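Local coordinates for protein clan CA, family C40, NlpC/P60 superfamily cysteine peptidase (Trichomonas vaginalis, PDB 6BIO) that probably acts as a cysteine peptidase that hydrolyses bacterial peptidoglycan, at residues A[46-51]-A[73-78]; A[52-57]-A[78-83]. One frame throughout, in Å; residues are numbered along the deposited sequence.

Interaction 1: A[46-51]-A[73-78]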
loop_
_atom_site.group_PDB
_atom_site.type_symbol
_atom_site.label_atom_id
_atom_site.label_comp_id
_atom_site.label_asym_id
_atom_site.label_seq_id
_atom_site.Cartn_x
_atom_site.Cartn_y
_atom_site.Cartn_z
ATOM N N TYR A 46 0.432 -5.931 -15.791
ATOM C CA TYR A 46 0.253 -6.833 -14.661
ATOM C C TYR A 46 -1.257 -6.836 -14.395
ATOM O O TYR A 46 -2.036 -6.446 -15.262
ATOM C CB TYR A 46 1.129 -6.414 -13.447
ATOM C CG TYR A 46 1.157 -4.928 -13.114
ATOM C CD1 TYR A 46 0.042 -4.275 -12.590
ATOM C CD2 TYR A 46 2.319 -4.176 -13.349
ATOM C CE1 TYR A 46 0.102 -2.926 -12.284
ATOM C CE2 TYR A 46 2.369 -2.819 -13.065
ATOM C CZ TYR A 46 1.252 -2.194 -12.555
ATOM O OH TYR A 46 1.192 -0.849 -12.250
ATOM N N TRP A 47 -1.669 -7.263 -13.205
ATOM C CA TRP A 47 -3.034 -7.207 -12.740
ATOM C C TRP A 47 -3.065 -6.508 -11.394
ATOM O O TRP A 47 -2.059 -6.391 -10.702
ATOM C CB TRP A 47 -3.591 -8.617 -12.523
ATOM C CG TRP A 47 -3.778 -9.452 -13.767
ATOM C CD1 TRP A 47 -4.982 -9.755 -14.363
ATOM C CD2 TRP A 47 -2.787 -10.133 -14.541
ATOM N NE1 TRP A 47 -4.802 -10.585 -15.442
ATOM C CE2 TRP A 47 -3.466 -10.837 -15.581
ATOM C CE3 TRP A 47 -1.400 -10.238 -14.459
ATOM C CZ2 TRP A 47 -2.783 -11.610 -16.543
ATOM C CZ3 TRP A 47 -0.727 -11.024 -15.418
ATOM C CH2 TRP A 47 -1.424 -11.685 -16.439
ATOM N N LEU A 48 -4.252 -6.045 -11.020
ATOM C CA LEU A 48 -4.520 -5.669 -9.638
ATOM C C LEU A 48 -5.651 -6.541 -9.105
ATOM O O LEU A 48 -6.326 -7.217 -9.877
ATOM C CB LEU A 48 -4.844 -4.179 -9.473
ATOM C CG LEU A 48 -3.696 -3.238 -9.780
ATOM C CD1 LEU A 48 -4.190 -1.803 -9.680
ATOM C CD2 LEU A 48 -2.490 -3.485 -8.894
ATOM N N TYR A 49 -5.826 -6.550 -7.769
ATOM C CA TYR A 49 -6.549 -7.634 -7.095
ATOM C C TYR A 49 -7.644 -7.137 -6.153
ATOM O O TYR A 49 -7.582 -6.034 -5.610
ATOM C CB TYR A 49 -5.557 -8.565 -6.367
ATOM C CG TYR A 49 -4.591 -9.169 -7.339
ATOM C CD1 TYR A 49 -4.968 -10.215 -8.154
ATOM C CD2 TYR A 49 -3.338 -8.600 -7.548
ATOM C CE1 TYR A 49 -4.107 -10.762 -9.080
ATOM C CE2 TYR A 49 -2.495 -9.093 -8.487
ATOM C CZ TYR A 49 -2.868 -10.178 -9.264
ATOM O OH TYR A 49 -2.002 -10.691 -10.220
ATOM N N PHE A 50 -8.618 -8.019 -5.949
ATOM C CA PHE A 50 -9.754 -7.751 -5.087
ATOM C C PHE A 50 -9.319 -7.217 -3.732
ATOM O O PHE A 50 -8.393 -7.741 -3.104
ATOM C CB PHE A 50 -10.511 -9.068 -4.905
ATOM C CG PHE A 50 -11.678 -8.965 -3.980
ATOM C CD1 PHE A 50 -12.814 -8.253 -4.327
ATOM C CD2 PHE A 50 -11.589 -9.532 -2.732
ATOM C CE1 PHE A 50 -13.837 -8.149 -3.414
ATOM C CE2 PHE A 50 -12.661 -9.459 -1.826
ATOM C CZ PHE A 50 -13.757 -8.753 -2.158
ATOM N N ASP A 51 -9.994 -6.159 -3.271
ATOM C CA ASP A 51 -9.831 -5.570 -1.950
ATOM C C ASP A 51 -8.534 -4.797 -1.777
ATOM O O ASP A 51 -8.247 -4.373 -0.670
ATOM C CB ASP A 51 -10.059 -6.587 -0.837
ATOM C CG ASP A 51 -10.460 -5.961 0.482
ATOM O OD1 ASP A 51 -11.363 -5.104 0.487
ATOM O OD2 ASP A 51 -9.923 -6.363 1.525
ATOM N N CYS A 73 -1.362 3.067 -13.006
ATOM C CA CYS A 73 -1.784 2.208 -14.098
ATOM C C CYS A 73 -3.263 2.465 -14.355
ATOM O O CYS A 73 -3.917 3.266 -13.673
ATOM C CB CYS A 73 -1.513 0.733 -13.777
ATOM S SG CYS A 73 -2.427 0.091 -12.398
ATOM N N TRP A 74 -3.795 1.766 -15.344
ATOM C CA TRP A 74 -5.171 1.938 -15.784
ATOM C C TRP A 74 -5.864 0.588 -15.733
ATOM O O TRP A 74 -5.326 -0.407 -16.237
ATOM C CB TRP A 74 -5.199 2.456 -17.211
ATOM C CG TRP A 74 -4.620 3.813 -17.400
ATOM C CD1 TRP A 74 -3.295 4.141 -17.529
ATOM C CD2 TRP A 74 -5.342 5.055 -17.483
ATOM N NE1 TRP A 74 -3.152 5.499 -17.689
ATOM C CE2 TRP A 74 -4.397 6.072 -17.705
ATOM C CE3 TRP A 74 -6.694 5.392 -17.424
ATOM C CZ2 TRP A 74 -4.761 7.401 -17.863
ATOM C CZ3 TRP A 74 -7.068 6.729 -17.574
ATOM C CH2 TRP A 74 -6.107 7.718 -17.778
ATOM N N ILE A 75 -7.050 0.554 -15.133
ATOM C CA ILE A 75 -7.867 -0.640 -14.987
ATOM C C ILE A 75 -9.307 -0.331 -15.379
ATOM O O ILE A 75 -9.776 0.796 -15.253
ATOM C CB ILE A 75 -7.849 -1.225 -13.528
ATOM C CG1 ILE A 75 -8.337 -0.200 -12.490
ATOM C CG2 ILE A 75 -6.457 -1.747 -13.229
ATOM C CD1 ILE A 75 -8.394 -0.778 -11.103
ATOM N N SER A 76 -10.044 -1.340 -15.820
ATOM C CA SER A 76 -11.425 -1.093 -16.230
ATOM C C SER A 76 -12.192 -0.413 -15.110
ATOM O O SER A 76 -12.114 -0.845 -13.961
ATOM C CB SER A 76 -12.081 -2.423 -16.540
ATOM O OG SER A 76 -13.454 -2.222 -16.811
ATOM N N LYS A 77 -12.979 0.619 -15.458
ATOM C CA LYS A 77 -13.694 1.373 -14.438
ATOM C C LYS A 77 -14.688 0.524 -13.669
ATOM O O LYS A 77 -15.038 0.884 -12.538
ATOM C CB LYS A 77 -14.342 2.626 -15.015
ATOM C CG LYS A 77 -15.486 2.419 -15.914
ATOM C CD LYS A 77 -16.100 3.803 -16.244
ATOM C CE LYS A 77 -17.009 3.725 -17.455
ATOM N NZ LYS A 77 -17.712 2.426 -17.617
ATOM N N ASP A 78 -15.144 -0.593 -14.224
ATOM C CA ASP A 78 -16.092 -1.424 -13.492
ATOM C C ASP A 78 -15.425 -2.356 -12.505
ATOM O O ASP A 78 -16.123 -3.101 -11.823
ATOM C CB ASP A 78 -16.925 -2.243 -14.466
ATOM C CG ASP A 78 -17.602 -1.380 -15.475
ATOM O OD1 ASP A 78 -18.222 -0.401 -15.027
ATOM O OD2 ASP A 78 -17.496 -1.673 -16.694
#

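Interaction 2: A[52-57]-A[78-83]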
loop_
_atom_site.group_PDB
_atom_site.type_symbol
_atom_site.label_atom_id
_atom_site.label_comp_id
_atom_site.label_asym_id
_atom_site.label_seq_id
_atom_site.Cartn_x
_atom_site.Cartn_y
_atom_site.Cartn_z
ATOM N N TYR A 52 -7.779 -4.574 -2.855
ATOM C CA TYR A 52 -6.699 -3.606 -2.811
ATOM C C TYR A 52 -7.276 -2.196 -2.762
ATOM O O TYR A 52 -8.337 -1.912 -3.317
ATOM C CB TYR A 52 -5.798 -3.751 -4.050
ATOM C CG TYR A 52 -4.756 -4.875 -4.005
ATOM C CD1 TYR A 52 -4.827 -5.905 -3.067
ATOM C CD2 TYR A 52 -3.690 -4.890 -4.907
ATOM C CE1 TYR A 52 -3.885 -6.907 -3.045
ATOM C CE2 TYR A 52 -2.753 -5.892 -4.872
ATOM C CZ TYR A 52 -2.843 -6.896 -3.946
ATOM O OH TYR A 52 -1.906 -7.894 -3.919
ATOM N N TYR A 53 -6.527 -1.307 -2.114
ATOM C CA TYR A 53 -6.856 0.112 -2.045
ATOM C C TYR A 53 -5.958 0.902 -3.000
ATOM O O TYR A 53 -4.758 0.628 -3.128
ATOM C CB TYR A 53 -6.694 0.618 -0.605
ATOM C CG TYR A 53 -7.497 -0.103 0.456
ATOM C CD1 TYR A 53 -8.612 -0.835 0.161
ATOM C CD2 TYR A 53 -7.090 -0.030 1.763
ATOM C CE1 TYR A 53 -9.323 -1.484 1.169
ATOM C CE2 TYR A 53 -7.806 -0.637 2.786
ATOM C CZ TYR A 53 -8.910 -1.366 2.470
ATOM O OH TYR A 53 -9.615 -1.991 3.492
ATOM N N VAL A 54 -6.552 1.911 -3.637
ATOM C CA VAL A 54 -5.842 2.765 -4.580
ATOM C C VAL A 54 -6.284 4.206 -4.366
ATOM O O VAL A 54 -7.338 4.476 -3.789
ATOM C CB VAL A 54 -6.077 2.354 -6.053
ATOM C CG1 VAL A 54 -5.653 0.934 -6.262
ATOM C CG2 VAL A 54 -7.519 2.578 -6.454
ATOM N N HIS A 55 -5.505 5.126 -4.951
ATOM C CA HIS A 55 -5.997 6.438 -5.259
ATOM C C HIS A 55 -6.473 6.449 -6.706
ATOM O O HIS A 55 -5.908 5.771 -7.571
ATOM C CB HIS A 55 -4.913 7.513 -5.159
ATOM C CG HIS A 55 -4.128 7.495 -3.879
ATOM N ND1 HIS A 55 -4.367 8.331 -2.805
ATOM C CD2 HIS A 55 -3.068 6.740 -3.535
ATOM C CE1 HIS A 55 -3.502 8.057 -1.844
ATOM N NE2 HIS A 55 -2.683 7.117 -2.274
ATOM N N ILE A 56 -7.512 7.224 -6.976
ATOM C CA ILE A 56 -8.064 7.381 -8.325
ATOM C C ILE A 56 -7.703 8.761 -8.820
ATOM O O ILE A 56 -8.128 9.753 -8.230
ATOM C CB ILE A 56 -9.582 7.135 -8.369
ATOM C CG1 ILE A 56 -9.924 5.749 -7.810
ATOM C CG2 ILE A 56 -10.097 7.365 -9.756
ATOM C CD1 ILE A 56 -11.397 5.596 -7.549
ATOM N N LEU A 57 -6.930 8.820 -9.901
ATOM C CA LEU A 57 -6.500 10.057 -10.539
ATOM C C LEU A 57 -7.520 10.583 -11.532
ATOM O O LEU A 57 -7.543 11.785 -11.800
ATOM C CB LEU A 57 -5.164 9.837 -11.252
ATOM C CG LEU A 57 -3.939 9.672 -10.369
ATOM C CD1 LEU A 57 -2.838 8.873 -11.097
ATOM C CD2 LEU A 57 -3.438 11.035 -10.004
ATOM N N ASP A 78 -15.144 -0.593 -14.224
ATOM C CA ASP A 78 -16.092 -1.424 -13.492
ATOM C C ASP A 78 -15.425 -2.356 -12.505
ATOM O O ASP A 78 -16.123 -3.101 -11.823
ATOM C CB ASP A 78 -16.925 -2.243 -14.466
ATOM C CG ASP A 78 -17.602 -1.380 -15.475
ATOM O OD1 ASP A 78 -18.222 -0.401 -15.027
ATOM O OD2 ASP A 78 -17.496 -1.673 -16.694
ATOM N N SER A 79 -14.107 -2.294 -12.373
ATOM C CA SER A 79 -13.401 -3.179 -11.450
ATOM C C SER A 79 -13.161 -2.588 -10.073
ATOM O O SER A 79 -12.546 -3.259 -9.238
ATOM C CB SER A 79 -12.049 -3.612 -12.021
ATOM O OG SER A 79 -11.096 -2.526 -12.027
ATOM N N LEU A 80 -13.595 -1.361 -9.806
ATOM C CA LEU A 80 -13.373 -0.731 -8.513
ATOM C C LEU A 80 -14.580 0.132 -8.183
ATOM O O LEU A 80 -15.395 0.471 -9.058
ATOM C CB LEU A 80 -12.081 0.080 -8.485
ATOM C CG LEU A 80 -12.068 1.450 -9.111
ATOM C CD1 LEU A 80 -10.710 2.047 -8.910
ATOM C CD2 LEU A 80 -12.301 1.415 -10.597
ATOM N N GLU A 81 -14.636 0.523 -6.915
ATOM C CA GLU A 81 -15.629 1.442 -6.395
ATOM C C GLU A 81 -14.928 2.610 -5.711
ATOM O O GLU A 81 -13.847 2.458 -5.151
ATOM C CB GLU A 81 -16.559 0.729 -5.377
ATOM C CG GLU A 81 -15.915 0.335 -4.070
ATOM C CD GLU A 81 -16.731 -0.576 -3.202
ATOM O OE1 GLU A 81 -17.907 -0.823 -3.563
ATOM O OE2 GLU A 81 -16.225 -1.037 -2.154
ATOM N N GLU A 82 -15.553 3.790 -5.767
ATOM C CA GLU A 82 -15.080 4.955 -5.014
ATOM C C GLU A 82 -15.510 4.837 -3.558
ATOM O O GLU A 82 -16.627 4.392 -3.258
ATOM C CB GLU A 82 -15.649 6.253 -5.582
ATOM C CG GLU A 82 -15.273 6.442 -7.017
ATOM C CD GLU A 82 -14.622 7.800 -7.307
ATOM O OE1 GLU A 82 -14.572 8.672 -6.433
ATOM O OE2 GLU A 82 -14.191 8.010 -8.452
ATOM N N ILE A 83 -14.635 5.271 -2.662
ATOM C CA ILE A 83 -14.822 5.174 -1.224
ATOM C C ILE A 83 -14.685 6.556 -0.629
ATOM O O ILE A 83 -13.698 7.247 -0.914
ATOM C CB ILE A 83 -13.677 4.304 -0.645
ATOM C CG1 ILE A 83 -13.726 2.865 -1.170
ATOM C CG2 ILE A 83 -13.626 4.395 0.889
ATOM C CD1 ILE A 83 -14.941 2.107 -0.693
#

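Interaction 1: A[46-51]-A[73-78]
Tyr46, the first residue of 46-51, brings the far end of its ring against Cys73: the hydroxyl OH lies 3.5 Å from Cys73 CB, and ring atom CE1 is 3.9 Å from Cys73 SG. The sulfur meets the ring obliquely, 73° off the ring normal and 5.2 Å from the Tyr46 ring centroid to Cys73 SG, a sulfur-aromatic contact. With chi1 at 44°, CG sits between the backbone N and carbonyl carbon, and the ring reaches across although its CB starts off to one side. A tyrosine suits the place because its hydroxyl makes a hydrogen bond with Glu71 OE2 while the ring gives apolar surface to Cys73; Phe196 and His198 meet the ring as well. Two residues on, Leu48 points its CB at the other strand and touches with a single methyl. CD1 lies 3.8 Å from Cys73 SG and, more loosely, 4.2 Å from Ile75 CG2, so this branch bridges two alternate residues of 73-78 that face the same way. A cysteine fits here because its short side chain brings a polarisable sulfur between the tyrosine ring and the leucine methyl. Val66 and Ile68 of strand 63-68 and Leu23 of strand 19-23 also touch Leu48. The strand axes of 46-49 and 73-76 approach to 8.7 Å at 63°, and no hydrogen bond joins the segments. In the sheet, strand 30-34 lies between them, and the side chains meet inside the curved sheet of what is probably an SH3-like barrel. Cohesion across this buried contact thus comes from dispersion and the sulfur-aromatic approach, with the polar tyrosine end satisfied by Glu71.

Interaction 2: A[52-57]-A[78-83]
Ile56 and Leu80 reach toward each other tip to tip, both with their CB atoms aimed across the contact. Leu80 CD1 stands 3.9 Å from Ile56 CD1 and equally close to its CG1, so one leucine methyl rests against the outer arm of the isoleucine. Val54 addresses the same methyl differently: its side chain runs at about a right angle to Leu80, and Val54 CG2 comes within 4.1 Å of Leu80 CD1. Val54 and Ile56 are beta-branched, which suits extended strand backbone, and as alternate residues they both reach Leu80 CD1. Glu82 comes from another direction, crossing Ile56 at a slant. Its chain is bent at chi2 (-127°), which lays the carboxylate alongside the isoleucine end: Glu82 OE2 is 3.8 Å from Ile56 CD1, and Glu82 CG follows at 4.0 Å from that methyl. This is van der Waals contact only; the acid takes its hydrogen bonds from other residues, OE2 pairing with Tyr59 OH and OE1 with Thr19 OG1. Those two bonds should limit rotation of the carboxylate. Strands 53-57 and 80-83 run nearly perpendicular, at 82°, and strand 19-23 lies between them in the order of the sheet, so side chains rather than backbone hydrogen bonds join the two segments. A partly buried apolar patch thus ends at an exposed glutamate, which lays both its CG and its carboxylate against the Ile56 methyl while Tyr59 and Thr19 meet the polar needs of the acid.

How the interactions relate
The two contacts lie side by side, their centres 8 Å apart, in the same strongly curved antiparallel sheet. Along the chain the order is 46-51, 52-57, 73-78 and 78-83, so the segments alternate: strand 46-49 is followed, after a short loop, by strand 53-60, and strand 71-76, after a turn, by strand 80-88, with Asp78 common to both interactions. A packing contact between Ile75 CD1 and Leu80 CD1, at 4.3 Å, joins their apolar side chains into one continuous patch, buried at interaction 1 and reaching the surface at Glu82. Interaction 1 spans strand 30-34 and interaction 2 spans strand 19-23, as expected where a sheet coils on itself in a probable SH3-like domain.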